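Glycoside hydrolase family protein (Novosphingobium sp. PP1Y, PDB 6Q2F) is an alpha-L-rhamnosidase that hydrolyses alpha-L-rhamnosidic bonds, probably releasing terminal rhamnose from its glycoside substrates. Local coordinates at residues Ala991-Phe996 and Thr1030-Phe1035; Leu1049-Val1054 and Ser1130-Pro1135. All coordinates share one frame; numbering follows the deposited sequence.

Overall arrangement
Both contacts are antiparallel strand pairings near the C-terminal end of the chain. They lie in different sheets of a beta-sandwich region consistent with the galactose-binding-like fold. Contact 1 joins strands 992-996 and 1028-1037 of a six-stranded sheet. Contact 2 joins strands 1047-1055 and 1131-1140 of a four-stranded sheet. Their centres are about 13 Å apart. Between them Tyr1031 OH lies 3.1 Å from Leu1132 N, a probable hydrogen bond. Trp992 CZ3 packs 4.0 Å from Leu1132 CD2. The sodium ion is bound elsewhere, by Asp503, Ser504, Glu583, Glu586 and Glu644, on or just after strands of the largely parallel nine-stranded sheet, apart from Glu586, a few residues further along.

Contact 1 of 2, residues Ala991-Phe996 and Thr1030-Phe1035; sequences AWQVAF and TYSRNF
Four backbone hydrogen bonds join the two strands. Thr1030 N gives an almost linear bond to Ala995 O (2.7 Å, 179° at the hydrogen). Ala995 N returns one to Thr1030 O, arriving on a carbonyl lone pair. Gln993 and Ser1032 form the second two-bond pair. Ser1032 N to Gln993 O is short at 2.7 Å but bent (136°), and Gln993 N to Ser1032 O is straighter. Between these pairs, Val994 and Tyr1031 form a non-hydrogen-bonded pair. Beside the Ala995-Thr1030 pair a water lies 2.5 Å from Thr1030 OG1 and bonds weakly to Ala995 O.

This is antiparallel pairing within the six-stranded sheet of a beta-sandwich, consistent with the galactose-binding-like fold. Strand 1005-1008 flanks 992-996, and strand 1086-1095 flanks 1030-1035.

The packing centres on two aromatic rings. Arg1033 has an extended chain, with CG anti to the backbone N (chi1 -165°). This lays CD over the Trp992 six-membered ring, 3.6 Å from its centroid, in a CH-pi contact. The guanidinium passes beyond, where NH2 bonds to Asp989 O. Any cation-pi attraction to the indole is weak, because CZ is far from the five-membered ring. Val994 CG1 sits over the centre of the Tyr1031 ring, 4.1 Å from its centroid. Val994 CG2 touches Tyr1031 CD2 at 3.6 Å. The two side chains lie side by side and point the same way. Trp992 crosses Tyr1031 at about a right angle, and its CE3 meets Tyr1031 CB at 3.8 Å. On the other face of the sheet, Gln993 CB meets Ser1032 CB at 3.7 Å.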
loop_
_atom_site.group_PDB
_atom_site.type_symbol
_atom_site.label_atom_id
_atom_site.label_comp_id
_atom_site.label_asym_id
_atom_site.label_seq_id
_atom_site.Cartn_x
_atom_site.Cartn_y
_atom_site.Cartn_z
ATOM N N ALA A 991 4.479 -42.711 29.198
ATOM C CA ALA A 991 5.038 -41.625 29.997
ATOM C C ALA A 991 6.055 -40.787 29.229
ATOM O O ALA A 991 6.856 -41.310 28.456
ATOM C CB ALA A 991 5.693 -42.179 31.264
ATOM N N TRP A 992 6.031 -39.479 29.476
ATOM C CA TRP A 992 7.040 -38.569 28.959
ATOM C C TRP A 992 7.622 -37.745 30.094
ATOM O O TRP A 992 6.904 -37.351 31.014
ATOM C CB TRP A 992 6.465 -37.623 27.903
ATOM C CG TRP A 992 6.006 -38.251 26.646
ATOM C CD1 TRP A 992 4.910 -39.038 26.468
ATOM C CD2 TRP A 992 6.611 -38.106 25.358
ATOM N NE1 TRP A 992 4.804 -39.414 25.147
ATOM C CE2 TRP A 992 5.835 -38.847 24.446
ATOM C CE3 TRP A 992 7.740 -37.432 24.890
ATOM C CZ2 TRP A 992 6.147 -38.923 23.097
ATOM C CZ3 TRP A 992 8.049 -37.514 23.559
ATOM C CH2 TRP A 992 7.258 -38.256 22.672
ATOM N N GLN A 993 8.924 -37.480 30.009
ATOM C CA GLN A 993 9.551 -36.469 30.845
ATOM C C GLN A 993 9.389 -35.120 30.167
ATOM O O GLN A 993 9.565 -35.005 28.947
ATOM C CB GLN A 993 11.038 -36.765 31.049
ATOM C CG GLN A 993 11.333 -38.212 31.438
ATOM C CD GLN A 993 10.393 -38.717 32.506
ATOM O OE1 GLN A 993 10.222 -38.082 33.545
ATOM N NE2 GLN A 993 9.760 -39.856 32.249
ATOM N N VAL A 994 9.038 -34.106 30.951
ATOM C CA VAL A 994 8.928 -32.741 30.463
ATOM C C VAL A 994 9.775 -31.838 31.343
ATOM O O VAL A 994 9.590 -31.815 32.562
ATOM C CB VAL A 994 7.473 -32.253 30.457
ATOM C CG1 VAL A 994 7.381 -30.934 29.692
ATOM C CG2 VAL A 994 6.570 -33.299 29.843
ATOM N N ALA A 995 10.674 -31.072 30.724
ATOM C CA ALA A 995 11.471 -30.089 31.440
ATOM C C ALA A 995 11.116 -28.712 30.913
ATOM O O ALA A 995 10.993 -28.526 29.702
ATOM C CB ALA A 995 12.978 -30.356 31.295
ATOM N N PHE A 996 10.951 -27.756 31.819
ATOM C CA PHE A 996 10.479 -26.432 31.456
ATOM C C PHE A 996 11.599 -25.407 31.529
ATOM O O PHE A 996 12.388 -25.390 32.475
ATOM C CB PHE A 996 9.326 -26.007 32.353
ATOM C CG PHE A 996 8.077 -26.798 32.138
ATOM C CD1 PHE A 996 7.200 -26.452 31.125
ATOM C CD2 PHE A 996 7.769 -27.879 32.951
ATOM C CE1 PHE A 996 6.039 -27.166 30.917
ATOM C CE2 PHE A 996 6.593 -28.616 32.742
ATOM C CZ PHE A 996 5.733 -28.249 31.724
ATOM N N THR A 1030 10.679 -29.086 27.073
ATOM C CA THR A 1030 11.482 -30.144 26.463
ATOM C C THR A 1030 10.921 -31.506 26.871
ATOM O O THR A 1030 10.993 -31.895 28.045
ATOM C CB THR A 1030 12.947 -30.007 26.871
ATOM O OG1 THR A 1030 13.464 -28.768 26.371
ATOM C CG2 THR A 1030 13.775 -31.154 26.303
ATOM N N TYR A 1031 10.360 -32.223 25.903
ATOM C CA TYR A 1031 9.802 -33.544 26.144
ATOM C C TYR A 1031 10.840 -34.613 25.834
ATOM O O TYR A 1031 11.561 -34.528 24.837
ATOM C CB TYR A 1031 8.559 -33.776 25.292
ATOM C CG TYR A 1031 7.334 -32.973 25.668
ATOM C CD1 TYR A 1031 7.253 -31.600 25.399
ATOM C CD2 TYR A 1031 6.223 -33.595 26.229
ATOM C CE1 TYR A 1031 6.113 -30.867 25.724
ATOM C CE2 TYR A 1031 5.080 -32.869 26.541
ATOM C CZ TYR A 1031 5.030 -31.507 26.288
ATOM O OH TYR A 1031 3.901 -30.788 26.589
ATOM N N SER A 1032 10.869 -35.644 26.671
ATOM C CA SER A 1032 11.953 -36.617 26.730
ATOM C C SER A 1032 11.352 -38.001 26.868
ATOM O O SER A 1032 10.388 -38.187 27.618
ATOM C CB SER A 1032 12.880 -36.343 27.926
ATOM O OG SER A 1032 13.909 -37.307 28.022
ATOM N N ARG A 1033 11.952 -38.971 26.179
ATOM C CA ARG A 1033 11.424 -40.328 26.103
ATOM C C ARG A 1033 12.404 -41.165 25.293
ATOM O O ARG A 1033 13.200 -40.629 24.509
ATOM C CB ARG A 1033 10.048 -40.318 25.422
ATOM C CG ARG A 1033 9.216 -41.557 25.567
ATOM C CD ARG A 1033 8.096 -41.507 24.532
ATOM N NE ARG A 1033 7.089 -42.548 24.713
ATOM C CZ ARG A 1033 7.304 -43.835 24.479
ATOM N NH1 ARG A 1033 8.499 -44.242 24.080
ATOM N NH2 ARG A 1033 6.331 -44.719 24.650
ATOM N N ASN A 1034 12.336 -42.483 25.488
ATOM C CA ASN A 1034 12.970 -43.468 24.619
ATOM C C ASN A 1034 11.913 -44.190 23.793
ATOM O O ASN A 1034 10.726 -44.175 24.121
ATOM C CB ASN A 1034 13.765 -44.503 25.426
ATOM C CG ASN A 1034 14.965 -43.899 26.102
ATOM O OD1 ASN A 1034 15.704 -43.126 25.489
ATOM N ND2 ASN A 1034 15.156 -44.213 27.369
ATOM N N PHE A 1035 12.364 -44.832 22.715
ATOM C CA PHE A 1035 11.472 -45.607 21.870
ATOM C C PHE A 1035 12.290 -46.606 21.061
ATOM O O PHE A 1035 13.457 -46.362 20.747
ATOM C CB PHE A 1035 10.629 -44.698 20.960
ATOM C CG PHE A 1035 11.399 -43.997 19.873
ATOM C CD1 PHE A 1035 12.122 -42.850 20.139
ATOM C CD2 PHE A 1035 11.348 -44.460 18.569
ATOM C CE1 PHE A 1035 12.807 -42.182 19.127
ATOM C CE2 PHE A 1035 12.023 -43.791 17.541
ATOM C CZ PHE A 1035 12.760 -42.658 17.829
HETATM O O HOH W 1 13.086 -26.738 27.849
#

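Contact 2 of 2, residues Leu1049-Val1054 and Ser1130-Pro1135; sequences LDLGRV and SGLIGP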
loop_
_atom_site.group_PDB
_atom_site.type_symbol
_atom_site.label_atom_id
_atom_site.label_comp_id
_atom_site.label_asym_id
_atom_site.label_seq_id
_atom_site.Cartn_x
_atom_site.Cartn_y
_atom_site.Cartn_z
ATOM N N LEU A 1049 8.162 -39.386 11.900
ATOM C CA LEU A 1049 7.625 -39.092 13.220
ATOM C C LEU A 1049 6.518 -38.060 13.050
ATOM O O LEU A 1049 6.779 -36.929 12.622
ATOM C CB LEU A 1049 8.712 -38.555 14.147
ATOM C CG LEU A 1049 8.279 -38.213 15.573
ATOM C CD1 LEU A 1049 8.088 -39.486 16.374
ATOM C CD2 LEU A 1049 9.316 -37.332 16.241
ATOM N N ASP A 1050 5.285 -38.446 13.362
ATOM C CA ASP A 1050 4.161 -37.525 13.292
ATOM C C ASP A 1050 3.795 -37.120 14.710
ATOM O O ASP A 1050 3.498 -37.979 15.540
ATOM C CB ASP A 1050 2.964 -38.158 12.586
ATOM C CG ASP A 1050 1.907 -37.141 12.239
ATOM O OD1 ASP A 1050 1.378 -36.499 13.172
ATOM O OD2 ASP A 1050 1.614 -36.962 11.041
ATOM N N LEU A 1051 3.820 -35.818 14.984
ATOM C CA LEU A 1051 3.612 -35.314 16.338
ATOM C C LEU A 1051 2.153 -35.047 16.675
ATOM O O LEU A 1051 1.857 -34.712 17.825
ATOM C CB LEU A 1051 4.389 -34.018 16.559
ATOM C CG LEU A 1051 5.899 -34.084 16.402
ATOM C CD1 LEU A 1051 6.469 -32.719 16.710
ATOM C CD2 LEU A 1051 6.488 -35.137 17.332
ATOM N N GLY A 1052 1.241 -35.168 15.715
ATOM C CA GLY A 1052 -0.141 -34.819 16.007
ATOM C C GLY A 1052 -0.287 -33.329 16.262
ATOM O O GLY A 1052 0.338 -32.498 15.599
ATOM N N ARG A 1053 -1.123 -32.977 17.229
ATOM C CA ARG A 1053 -1.317 -31.575 17.562
ATOM C C ARG A 1053 -0.123 -31.081 18.362
ATOM O O ARG A 1053 0.327 -31.753 19.295
ATOM C CB ARG A 1053 -2.613 -31.388 18.352
ATOM C CG ARG A 1053 -3.883 -31.643 17.544
ATOM C CD ARG A 1053 -5.109 -31.246 18.357
ATOM N NE ARG A 1053 -6.139 -32.281 18.319
ATOM C CZ ARG A 1053 -7.334 -32.146 17.745
ATOM N NH1 ARG A 1053 -7.679 -30.999 17.175
ATOM N NH2 ARG A 1053 -8.195 -33.161 17.759
ATOM N N VAL A 1054 0.381 -29.915 17.996
ATOM C CA VAL A 1054 1.519 -29.293 18.633
ATOM C C VAL A 1054 1.240 -27.821 18.837
ATOM O O VAL A 1054 0.850 -27.158 17.936
ATOM C CB VAL A 1054 2.776 -29.399 17.771
ATOM C CG1 VAL A 1054 3.933 -28.659 18.399
ATOM C CG2 VAL A 1054 3.168 -30.819 17.512
ATOM N N SER A 1130 -1.359 -25.762 24.270
ATOM C CA SER A 1130 0.056 -25.634 24.580
ATOM C C SER A 1130 0.723 -27.003 24.694
ATOM O O SER A 1130 0.132 -27.957 25.215
ATOM C CB SER A 1130 0.240 -24.857 25.890
ATOM O OG SER A 1130 1.610 -24.605 26.116
ATOM N N GLY A 1131 1.965 -27.085 24.217
ATOM C CA GLY A 1131 2.809 -28.251 24.401
ATOM C C GLY A 1131 2.652 -29.296 23.318
ATOM O O GLY A 1131 2.121 -29.057 22.221
ATOM N N LEU A 1132 3.159 -30.487 23.641
ATOM C CA LEU A 1132 3.101 -31.645 22.751
ATOM C C LEU A 1132 1.800 -32.381 23.050
ATOM O O LEU A 1132 1.716 -33.146 24.010
ATOM C CB LEU A 1132 4.307 -32.555 22.966
ATOM C CG LEU A 1132 4.400 -33.811 22.069
ATOM C CD1 LEU A 1132 4.313 -33.439 20.580
ATOM C CD2 LEU A 1132 5.679 -34.576 22.327
ATOM N N ILE A 1133 0.777 -32.144 22.235
ATOM C CA ILE A 1133 -0.528 -32.732 22.504
ATOM C C ILE A 1133 -0.663 -34.129 21.885
ATOM O O ILE A 1133 -1.329 -34.996 22.449
ATOM C CB ILE A 1133 -1.615 -31.769 22.003
ATOM C CG1 ILE A 1133 -1.584 -30.471 22.814
ATOM C CG2 ILE A 1133 -2.994 -32.413 22.047
ATOM C CD1 ILE A 1133 -2.365 -29.334 22.180
ATOM N N GLY A 1134 -0.045 -34.366 20.733
ATOM C CA GLY A 1134 -0.123 -35.660 20.084
ATOM C C GLY A 1134 -1.423 -35.998 19.370
ATOM O O GLY A 1134 -2.220 -35.111 19.050
ATOM N N PRO A 1135 -1.643 -37.299 19.098
ATOM C CA PRO A 1135 -0.734 -38.393 19.456
ATOM C C PRO A 1135 0.545 -38.396 18.611
ATOM O O PRO A 1135 0.557 -37.889 17.477
ATOM C CB PRO A 1135 -1.576 -39.642 19.183
ATOM C CG PRO A 1135 -2.449 -39.233 18.033
ATOM C CD PRO A 1135 -2.734 -37.753 18.219
HETATM O O HOH W 2 0.277 -38.275 14.902
#
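The flat groups here are carbonyls and a carboxylate. Arg1053 O accepts two N-H groups. Gly1134 N comes in the carbonyl plane on a lone pair (3.0 Å), and Ile1133 N from above the plane (3.0 Å). The Gly1134 carbonyl is met above its plane by Arg1053 N, at 3.0 Å. On the Asp1050 carboxylate, OD1 takes Gly1052 N nearly along its C-O axis (2.9 Å), forming an Asx turn. A water lies within hydrogen-bonding distance of both Asp1050 OD1 and Pro1135 O, with more acceptors around it than protons.

Ile1133 and Gly1134 both face Arg1053, a classic beta bulge in this four-stranded sheet of the sandwich. Gly1052 has positive phi (67°), which favours glycine, and a CB there would run into Gly1134 C and Pro1135 O. A cis peptide precedes Pro1135. Leu1132 reaches over with CD1, 4.1 Å from Leu1051 CB and 4.2 Å from Val1054 CG2. Ile1133, at the bulge, points its CB toward the other strand, where it meets Arg1053 CB at 3.8 Å.

One carbonyl thus satisfies two N-H groups where the strands fall out of step. Asp1050 is probably ionised, with Arg1076 as a long, weak partner of OD2.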